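Long-range contact in putative secreted protein (Streptomyces sp. SirexAA-E, PDB 4PEY), which hydrolyses laminarin and laminarioligosaccharides as a secreted exo-beta-1,3-glucanase, releasing glucose and laminaribiose: residues D33-V38 and N65-Q70. The protein carries 1 engineered substitution. Residues are numbered along the deposited sequence; the frame is centred on the assembly and turned at random.
Sequences DIQGKV and NDINAQ. With BGC (beta-D-glucopyranose), chain C.
The N-terminal end of helix 34-45 lies on strand 67-70 at the start of a beta-helical domain, and the Gln35 side chain ties the two together through Asn68. Its carboxamide pairs with both main-chain polar groups of that residue. Asn68 N donates to Gln35 OE1 over 2.7 Å, nearly straight at 171° and on a lone pair in the carbonyl plane. Gln35 NE2 donates to Asn68 O over 3.0 Å. This hydrogen leaves within the Gln35 amide plane but reaches Asn68 O from above its carbonyl plane. The two bonds to Asn68 fix the rotation of the amide. CG of Gln35 stands anti to the backbone N (chi1 -178°), and a bend at chi2 turns CD toward the strand. NE2 also has a weak bond to Asp39 OD1. An alanine in place of Gln35 would probably leave Asn68 N and O without these mates and weaken the hold of helix on strand.

The solenoid is built mostly of parallel strands, and strand 67-70 pairs with strand 87-94 through backbone hydrogen bonds of Ile67 and Ala69. Apolar contacts lie beside the amide grip. Val38 CG1 rests 3.9 Å from Ala69 CB, and Ile34 CG2 meets Ile67 CD1 at 4.2 Å. Phe27 and Phe59 add to this layer. Further along, one water donates to both Val38 O and Gln70 O, bridging the main chains. Asn68 and Gln70 also line a glycan pocket. Asn68 OD1 is bonded to Thr94 OG1, while its ND2 lies 3.4 Å from O4 of a bound glucose. Gln70 OE1 comes within 3.7 Å of C4 of the same sugar.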
ATOM      1  N   ASP A  33      13.333  19.003  23.364  1.00 31.17           N
ATOM      2  CA  ASP A  33      12.450  19.624  22.382  1.00 26.77           C
ATOM      3  C   ASP A  33      12.074  18.704  21.225  1.00 23.64           C
ATOM      4  O   ASP A  33      12.191  19.075  20.059  1.00 23.44           O
ATOM      5  CB  ASP A  33      13.088  20.901  21.834  1.00 29.01           C
ATOM      6  CG  ASP A  33      12.082  21.795  21.142  1.00 33.01           C
ATOM      7  OD1 ASP A  33      10.869  21.626  21.397  1.00 33.52           O
ATOM      8  OD2 ASP A  33      12.499  22.664  20.347  1.00 35.26           O
ATOM      9  N   ILE A  34      11.613  17.504  21.554  1.00 22.44           N
ATOM     10  CA  ILE A  34      11.108  16.586  20.544  1.00 20.87           C
ATOM     11  C   ILE A  34       9.931  17.207  19.801  1.00 21.14           C
ATOM     12  O   ILE A  34       9.853  17.137  18.572  1.00 19.68           O
ATOM     13  CB  ILE A  34      10.676  15.244  21.169  1.00 21.61           C
ATOM     14  CG1 ILE A  34      11.891  14.545  21.778  1.00 24.52           C
ATOM     15  CG2 ILE A  34      10.002  14.353  20.129  1.00 21.56           C
ATOM     16  CD1 ILE A  34      11.564  13.227  22.438  1.00 24.86           C
ATOM     17  N   GLN A  35       9.016  17.822  20.544  1.00 21.91           N
ATOM     18  CA  GLN A  35       7.825  18.400  19.929  1.00 20.85           C
ATOM     19  C   GLN A  35       8.199  19.474  18.911  1.00 19.61           C
ATOM     20  O   GLN A  35       7.648  19.513  17.808  1.00 19.77           O
ATOM     21  CB  GLN A  35       6.888  18.981  20.991  1.00 20.18           C
ATOM     22  CG  GLN A  35       5.606  19.554  20.395  1.00 22.33           C
ATOM     23  CD  GLN A  35       4.706  18.480  19.805  1.00 23.35           C
ATOM     24  OE1 GLN A  35       4.153  17.659  20.531  1.00 24.48           O
ATOM     25  NE2 GLN A  35       4.557  18.482  18.487  1.00 23.79           N
ATOM     26  N   GLY A  36       9.150  20.327  19.274  1.00 20.52           N
ATOM     27  CA  GLY A  36       9.614  21.368  18.372  1.00 20.97           C
ATOM     28  C   GLY A  36      10.218  20.796  17.101  1.00 22.13           C
ATOM     29  O   GLY A  36       9.974  21.295  16.002  1.00 21.07           O
ATOM     30  N   LYS A  37      11.007  19.737  17.252  1.00 20.54           N
ATOM     31  CA  LYS A  37      11.670  19.115  16.113  1.00 20.51           C
ATOM     32  C   LYS A  37      10.681  18.447  15.166  1.00 21.13           C
ATOM     33  O   LYS A  37      10.794  18.579  13.944  1.00 20.22           O
ATOM     34  CB  LYS A  37      12.712  18.107  16.603  1.00 22.72           C
ATOM     35  CG  LYS A  37      13.913  18.795  17.222  1.00 25.59           C
ATOM     36  CD  LYS A  37      14.741  17.881  18.110  1.00 27.97           C
ATOM     37  CE  LYS A  37      15.872  18.671  18.763  1.00 34.11           C
ATOM     38  NZ  LYS A  37      16.601  17.881  19.789  1.00 37.38           N
ATOM     39  N   VAL A  38       9.702  17.741  15.724  1.00 19.06           N
ATOM     40  CA  VAL A  38       8.707  17.067  14.900  1.00 17.09           C
ATOM     41  C   VAL A  38       7.768  18.088  14.237  1.00 16.64           C
ATOM     42  O   VAL A  38       7.340  17.902  13.099  1.00 17.75           O
ATOM     43  CB  VAL A  38       7.920  16.034  15.739  1.00 20.06           C
ATOM     44  CG1 VAL A  38       6.743  15.472  14.969  1.00 24.02           C
ATOM     45  CG2 VAL A  38       8.852  14.915  16.175  1.00 20.92           C
ATOM     46  N   ASN A  65       6.278  11.938  26.591  1.00 18.05           N
ATOM     47  CA  ASN A  65       5.145  12.714  27.066  1.00 17.29           C
ATOM     48  C   ASN A  65       4.945  13.983  26.261  1.00 17.08           C
ATOM     49  O   ASN A  65       5.873  14.460  25.594  1.00 18.51           O
ATOM     50  CB  ASN A  65       5.332  13.061  28.538  1.00 19.46           C
ATOM     51  CG  ASN A  65       5.481  11.834  29.395  1.00 24.61           C
ATOM     52  OD1 ASN A  65       4.555  11.043  29.504  1.00 26.95           O
ATOM     53  ND2 ASN A  65       6.652  11.662  30.003  1.00 29.31           N
ATOM     54  N   ASP A  66       3.730  14.523  26.334  1.00 17.31           N
ATOM     55  CA  ASP A  66       3.420  15.829  25.757  1.00 18.10           C
ATOM     56  C   ASP A  66       3.771  15.878  24.285  1.00 19.12           C
ATOM     57  O   ASP A  66       4.359  16.847  23.806  1.00 22.86           O
ATOM     58  CB  ASP A  66       4.166  16.931  26.511  1.00 20.01           C
ATOM     59  CG  ASP A  66       4.015  16.802  28.013  1.00 20.82           C
ATOM     60  OD1 ASP A  66       2.873  16.903  28.502  1.00 22.01           O
ATOM     61  OD2 ASP A  66       5.034  16.593  28.707  1.00 21.83           O
ATOM     62  N   ILE A  67       3.413  14.829  23.561  1.00 18.21           N
ATOM     63  CA  ILE A  67       3.758  14.776  22.151  1.00 18.22           C
ATOM     64  C   ILE A  67       2.518  14.655  21.269  1.00 18.05           C
ATOM     65  O   ILE A  67       1.660  13.814  21.499  1.00 19.54           O
ATOM     66  CB  ILE A  67       4.735  13.607  21.868  1.00 20.80           C
ATOM     67  CG1 ILE A  67       5.127  13.576  20.389  1.00 24.90           C
ATOM     68  CG2 ILE A  67       4.162  12.265  22.339  1.00 20.23           C
ATOM     69  CD1 ILE A  67       6.181  12.556  20.088  1.00 28.75           C
ATOM     70  N   ASN A  68       2.409  15.548  20.290  1.00 17.66           N
ATOM     71  CA  ASN A  68       1.439  15.405  19.220  1.00 17.92           C
ATOM     72  C   ASN A  68       2.231  15.440  17.935  1.00 15.71           C
ATOM     73  O   ASN A  68       2.571  16.511  17.421  1.00 18.47           O
ATOM     74  CB  ASN A  68       0.364  16.505  19.247  1.00 19.83           C
ATOM     75  CG  ASN A  68      -0.708  16.300  18.178  1.00 20.13           C
ATOM     76  OD1 ASN A  68      -0.778  15.237  17.546  1.00 19.31           O
ATOM     77  ND2 ASN A  68      -1.547  17.313  17.971  1.00 22.72           N
ATOM     78  N   ALA A  69       2.579  14.257  17.448  1.00 14.39           N
ATOM     79  CA  ALA A  69       3.391  14.145  16.248  1.00 14.64           C
ATOM     80  C   ALA A  69       2.487  14.186  15.027  1.00 15.18           C
ATOM     81  O   ALA A  69       1.884  13.174  14.659  1.00 15.09           O
ATOM     82  CB  ALA A  69       4.225  12.855  16.275  1.00 15.26           C
ATOM     83  N   GLN A  70       2.375  15.360  14.412  1.00 16.05           N
ATOM     84  CA  GLN A  70       1.590  15.493  13.194  1.00 15.64           C
ATOM     85  C   GLN A  70       2.450  15.038  12.036  1.00 14.03           C
ATOM     86  O   GLN A  70       3.600  15.473  11.898  1.00 14.40           O
ATOM     87  CB  GLN A  70       1.118  16.932  12.984  1.00 17.09           C
ATOM     88  CG  GLN A  70       0.112  17.408  14.028  1.00 20.17           C
ATOM     89  CD  GLN A  70      -0.386  18.812  13.749  1.00 24.04           C
ATOM     90  OE1 GLN A  70      -1.263  19.018  12.911  1.00 25.48           O
ATOM     91  NE2 GLN A  70       0.179  19.790  14.451  1.00 25.23           N
TER
HETATM   92  C2  BGC C   2      -5.331  19.134  14.114  0.83 26.41           C
HETATM   93  C3  BGC C   2      -4.786  19.107  15.532  0.83 25.05           C
HETATM   94  C4  BGC C   2      -3.556  19.999  15.628  0.83 27.47           C
HETATM   95  C5  BGC C   2      -3.842  21.393  15.076  0.83 28.19           C
HETATM   96  C6  BGC C   2      -2.555  22.213  15.033  0.83 31.90           C
HETATM   97  C1  BGC C   2      -5.610  20.580  13.716  0.83 28.91           C
HETATM   98  O2  BGC C   2      -6.505  18.352  14.028  0.83 26.25           O
HETATM   99  O3  BGC C   2      -4.438  17.782  15.872  0.83 26.97           O
HETATM  100  O4  BGC C   2      -3.134  20.090  16.971  0.83 28.49           O
HETATM  101  O5  BGC C   2      -4.402  21.316  13.778  0.83 30.05           O
HETATM  102  O6  BGC C   2      -2.837  23.508  14.551  0.83 47.52           O
HETATM  103  O   HOH W   1       6.357  15.537  11.445  1.00 16.74           O